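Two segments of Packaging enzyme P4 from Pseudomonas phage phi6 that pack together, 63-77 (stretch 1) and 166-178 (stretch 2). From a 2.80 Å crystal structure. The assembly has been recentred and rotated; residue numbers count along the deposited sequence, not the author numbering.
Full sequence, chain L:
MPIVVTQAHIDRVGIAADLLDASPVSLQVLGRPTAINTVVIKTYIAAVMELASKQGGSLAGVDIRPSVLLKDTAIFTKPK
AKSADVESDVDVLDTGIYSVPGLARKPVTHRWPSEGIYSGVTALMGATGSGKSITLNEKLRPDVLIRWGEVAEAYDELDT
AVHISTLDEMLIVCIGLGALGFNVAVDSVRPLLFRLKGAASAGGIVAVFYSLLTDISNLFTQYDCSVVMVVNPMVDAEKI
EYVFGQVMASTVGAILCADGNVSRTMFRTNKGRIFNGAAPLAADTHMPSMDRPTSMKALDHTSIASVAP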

# COMPACT_ATOMS: atom_id res chain seq x y z
N ASP L 63 -34.92 3.29 -25.98
CA ASP L 63 -36.16 3.18 -25.20
C ASP L 63 -36.12 2.07 -24.16
O ASP L 63 -36.94 2.11 -23.23
CB ASP L 63 -37.36 2.98 -26.14
CG ASP L 63 -37.50 4.00 -27.26
OD1 ASP L 63 -37.07 5.16 -27.07
OD2 ASP L 63 -38.07 3.64 -28.31
N ILE L 64 -35.20 1.10 -24.30
CA ILE L 64 -35.12 -0.03 -23.36
C ILE L 64 -33.99 0.14 -22.33
O ILE L 64 -33.65 -0.83 -21.65
CB ILE L 64 -35.03 -1.41 -24.07
CG1 ILE L 64 -33.78 -1.52 -25.00
CG2 ILE L 64 -36.33 -1.70 -24.81
CD1 ILE L 64 -33.33 -2.91 -25.30
N ARG L 65 -33.43 1.36 -22.16
CA ARG L 65 -32.38 1.55 -21.15
C ARG L 65 -33.05 1.53 -19.74
O ARG L 65 -34.18 2.01 -19.60
CB ARG L 65 -31.54 2.81 -21.43
CG ARG L 65 -32.18 4.14 -21.08
CD ARG L 65 -31.97 5.18 -22.15
NE ARG L 65 -30.58 5.60 -22.31
CZ ARG L 65 -30.22 6.76 -22.83
NH1 ARG L 65 -31.14 7.63 -23.24
NH2 ARG L 65 -28.93 7.08 -22.93
N PRO L 66 -32.43 0.85 -18.73
CA PRO L 66 -33.11 0.69 -17.42
C PRO L 66 -33.47 1.99 -16.71
O PRO L 66 -34.50 2.03 -16.05
CB PRO L 66 -32.10 -0.09 -16.59
CG PRO L 66 -31.24 -0.77 -17.58
CD PRO L 66 -31.14 0.15 -18.74
N SER L 67 -32.63 3.05 -16.86
CA SER L 67 -32.83 4.37 -16.25
C SER L 67 -34.16 5.03 -16.69
O SER L 67 -34.73 5.82 -15.94
CB SER L 67 -31.66 5.30 -16.58
OG SER L 67 -31.53 5.50 -17.97
N VAL L 68 -34.65 4.66 -17.88
CA VAL L 68 -35.88 5.16 -18.49
C VAL L 68 -37.08 4.27 -18.08
O VAL L 68 -38.15 4.81 -17.76
CB VAL L 68 -35.68 5.25 -20.03
CG1 VAL L 68 -36.98 5.03 -20.81
CG2 VAL L 68 -35.03 6.57 -20.42
N LEU L 69 -36.90 2.93 -18.07
CA LEU L 69 -37.97 1.96 -17.78
C LEU L 69 -38.22 1.73 -16.28
O LEU L 69 -39.37 1.49 -15.92
CB LEU L 69 -37.69 0.61 -18.45
CG LEU L 69 -37.59 0.58 -19.99
CD1 LEU L 69 -37.21 -0.77 -20.47
CD2 LEU L 69 -38.90 0.99 -20.66
N LEU L 70 -37.18 1.78 -15.43
CA LEU L 70 -37.32 1.52 -13.98
C LEU L 70 -37.11 2.78 -13.14
O LEU L 70 -36.26 3.61 -13.49
CB LEU L 70 -36.32 0.44 -13.53
CG LEU L 70 -36.27 -0.85 -14.35
CD1 LEU L 70 -34.90 -1.49 -14.26
CD2 LEU L 70 -37.36 -1.83 -13.93
N LYS L 71 -37.87 2.93 -12.03
CA LYS L 71 -37.75 4.08 -11.12
C LYS L 71 -36.40 4.04 -10.38
O LYS L 71 -35.77 5.09 -10.18
CB LYS L 71 -38.92 4.18 -10.14
CG LYS L 71 -40.08 5.03 -10.68
CD LYS L 71 -40.80 5.78 -9.56
CE LYS L 71 -41.90 6.68 -10.08
NZ LYS L 71 -42.59 7.41 -8.98
N ASP L 72 -35.95 2.82 -10.01
CA ASP L 72 -34.66 2.56 -9.40
C ASP L 72 -33.96 1.40 -10.13
O ASP L 72 -34.56 0.35 -10.36
CB ASP L 72 -34.77 2.31 -7.89
CG ASP L 72 -33.43 2.15 -7.17
OD1 ASP L 72 -32.52 2.96 -7.43
OD2 ASP L 72 -33.31 1.23 -6.32
N THR L 73 -32.69 1.63 -10.50
CA THR L 73 -31.82 0.74 -11.26
C THR L 73 -30.91 -0.16 -10.36
O THR L 73 -30.09 -0.91 -10.90
CB THR L 73 -30.95 1.59 -12.21
OG1 THR L 73 -30.30 2.61 -11.45
CG2 THR L 73 -31.74 2.24 -13.34
N ALA L 74 -31.07 -0.12 -9.03
CA ALA L 74 -30.25 -0.91 -8.10
C ALA L 74 -30.56 -2.41 -8.17
O ALA L 74 -31.73 -2.79 -8.18
CB ALA L 74 -30.45 -0.40 -6.68
N ILE L 75 -29.51 -3.26 -8.28
CA ILE L 75 -29.61 -4.72 -8.33
C ILE L 75 -29.00 -5.29 -7.04
O ILE L 75 -29.46 -6.33 -6.54
CB ILE L 75 -28.96 -5.30 -9.63
CG1 ILE L 75 -29.77 -6.46 -10.23
CG2 ILE L 75 -27.46 -5.66 -9.48
CD1 ILE L 75 -29.19 -7.07 -11.55
N PHE L 76 -27.98 -4.61 -6.48
CA PHE L 76 -27.28 -5.04 -5.28
C PHE L 76 -27.95 -4.44 -4.04
O PHE L 76 -28.20 -3.23 -3.99
CB PHE L 76 -25.80 -4.68 -5.35
CG PHE L 76 -25.04 -5.37 -6.45
CD1 PHE L 76 -24.86 -6.75 -6.44
CD2 PHE L 76 -24.47 -4.65 -7.49
CE1 PHE L 76 -24.15 -7.39 -7.46
CE2 PHE L 76 -23.77 -5.28 -8.52
CZ PHE L 76 -23.61 -6.65 -8.49
N THR L 77 -28.28 -5.31 -3.06
CA THR L 77 -28.97 -4.94 -1.82
C THR L 77 -28.11 -5.30 -0.61
O THR L 77 -27.69 -6.45 -0.47
CB THR L 77 -30.36 -5.59 -1.75
OG1 THR L 77 -30.22 -7.01 -1.91
CG2 THR L 77 -31.33 -5.03 -2.79
N THR L 166 -24.15 2.36 -14.85
CA THR L 166 -23.76 1.54 -13.69
C THR L 166 -23.62 0.04 -14.01
O THR L 166 -24.13 -0.43 -15.03
CB THR L 166 -24.75 1.73 -12.49
OG1 THR L 166 -25.92 0.90 -12.64
CG2 THR L 166 -25.14 3.18 -12.25
N LEU L 167 -22.95 -0.70 -13.10
CA LEU L 167 -22.76 -2.16 -13.18
C LEU L 167 -24.11 -2.87 -13.01
O LEU L 167 -24.37 -3.88 -13.67
CB LEU L 167 -21.74 -2.65 -12.13
CG LEU L 167 -21.54 -4.19 -12.01
CD1 LEU L 167 -20.96 -4.79 -13.28
CD2 LEU L 167 -20.70 -4.54 -10.81
N ASP L 168 -24.98 -2.31 -12.13
CA ASP L 168 -26.34 -2.79 -11.87
C ASP L 168 -27.12 -2.83 -13.19
O ASP L 168 -27.72 -3.87 -13.50
CB ASP L 168 -27.06 -1.88 -10.85
CG ASP L 168 -26.52 -1.90 -9.44
OD1 ASP L 168 -25.57 -2.64 -9.17
OD2 ASP L 168 -27.02 -1.12 -8.61
N GLU L 169 -27.08 -1.72 -13.97
CA GLU L 169 -27.73 -1.59 -15.27
C GLU L 169 -27.21 -2.64 -16.26
O GLU L 169 -28.01 -3.25 -16.96
CB GLU L 169 -27.52 -0.18 -15.85
CG GLU L 169 -28.35 0.91 -15.19
CD GLU L 169 -27.95 2.34 -15.47
OE1 GLU L 169 -26.98 2.55 -16.24
OE2 GLU L 169 -28.58 3.26 -14.90
N MET L 170 -25.88 -2.89 -16.28
CA MET L 170 -25.28 -3.88 -17.19
C MET L 170 -25.86 -5.27 -16.95
O MET L 170 -26.30 -5.92 -17.90
CB MET L 170 -23.76 -3.93 -17.04
CG MET L 170 -23.09 -4.64 -18.20
SD MET L 170 -21.56 -5.44 -17.72
CE MET L 170 -22.19 -6.88 -16.83
N LEU L 171 -25.90 -5.71 -15.68
CA LEU L 171 -26.42 -7.01 -15.29
C LEU L 171 -27.92 -7.12 -15.57
O LEU L 171 -28.36 -8.17 -16.03
CB LEU L 171 -26.11 -7.31 -13.82
CG LEU L 171 -24.62 -7.45 -13.46
CD1 LEU L 171 -24.41 -7.38 -11.98
CD2 LEU L 171 -24.03 -8.74 -14.02
N ILE L 172 -28.69 -6.03 -15.35
CA ILE L 172 -30.13 -5.99 -15.61
C ILE L 172 -30.40 -6.32 -17.09
O ILE L 172 -31.20 -7.21 -17.38
CB ILE L 172 -30.75 -4.62 -15.21
CG1 ILE L 172 -30.91 -4.51 -13.69
CG2 ILE L 172 -32.10 -4.38 -15.89
CD1 ILE L 172 -31.13 -3.11 -13.20
N VAL L 173 -29.73 -5.60 -18.01
CA VAL L 173 -29.91 -5.78 -19.45
C VAL L 173 -29.36 -7.14 -19.90
O VAL L 173 -30.03 -7.83 -20.67
CB VAL L 173 -29.30 -4.61 -20.27
CG1 VAL L 173 -29.69 -4.70 -21.74
CG2 VAL L 173 -29.72 -3.26 -19.70
N CYS L 174 -28.18 -7.54 -19.39
CA CYS L 174 -27.54 -8.82 -19.74
C CYS L 174 -28.40 -10.02 -19.31
O CYS L 174 -28.72 -10.85 -20.16
CB CYS L 174 -26.14 -8.90 -19.16
SG CYS L 174 -24.88 -8.01 -20.11
N ILE L 175 -28.79 -10.10 -18.01
CA ILE L 175 -29.61 -11.19 -17.48
C ILE L 175 -31.05 -11.10 -18.03
O ILE L 175 -31.57 -12.10 -18.53
CB ILE L 175 -29.59 -11.26 -15.93
CG1 ILE L 175 -28.16 -11.52 -15.41
CG2 ILE L 175 -30.56 -12.32 -15.38
CD1 ILE L 175 -27.88 -11.00 -13.99
N GLY L 176 -31.65 -9.92 -17.95
CA GLY L 176 -33.02 -9.68 -18.41
C GLY L 176 -33.29 -10.07 -19.84
O GLY L 176 -34.15 -10.91 -20.10
N LEU L 177 -32.53 -9.48 -20.79
CA LEU L 177 -32.71 -9.74 -22.22
C LEU L 177 -32.05 -11.04 -22.67
O LEU L 177 -32.60 -11.73 -23.54
CB LEU L 177 -32.22 -8.57 -23.09
CG LEU L 177 -32.89 -7.19 -22.86
CD1 LEU L 177 -32.38 -6.18 -23.85
CD2 LEU L 177 -34.41 -7.28 -23.00
N GLY L 178 -30.91 -11.38 -22.08
CA GLY L 178 -30.16 -12.59 -22.40
C GLY L 178 -30.92 -13.86 -22.11
O GLY L 178 -30.82 -14.82 -22.88

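Stretch 2 is a helix from Leu 167 onward, and stretch 1, a short helical turn at Pro 66 to Leu 69 followed by loop, lies along one side of it. Thr 166 occupies the N-cap: its OG1 accepts from Glu 169 N at 3.2 Å, while Thr 166 N donates to Glu 169 OE1, also at 3.2 Å, so each residue satisfies the other's backbone amide. Leu 167 sends CD2 to within 3.9 Å of Phe 76 CE2, one greasy surface against another. Asp 168 makes the one hydrogen bond between the stretches, a weak one: Ile 75 N donates to Asp 168 OD2 at 3.3 Å, the carboxylate serving an amide in a loop. The aliphatic part of Glu 169 packs on proline, CG to Pro 66 CG at 4.1 Å. Leu 171 is buried and meets two apolar side chains of stretch 1, its CD1 3.7 Å from Phe 76 CZ and its CB 3.8 Å from Ile 75 CD1. One turn along from Asp 168, Ile 172 spreads its branches among several neighbours: CG1 meets Ile 75 CD1 at 3.8 Å, CG2 meets Pro 66 CG at 4.1 Å, and CD1 reaches Leu 70 CD1 at 4.2 Å. Val 173 CG2 approaches Pro 66 CG more closely, at 3.6 Å. Finally, Leu 177 CD1 touches Ile 64 CD1 at 3.7 Å, extending the apolar seam; both Val 173 and Leu 177 are buried, and their hydrocarbon side chains bring no polar group needing a partner.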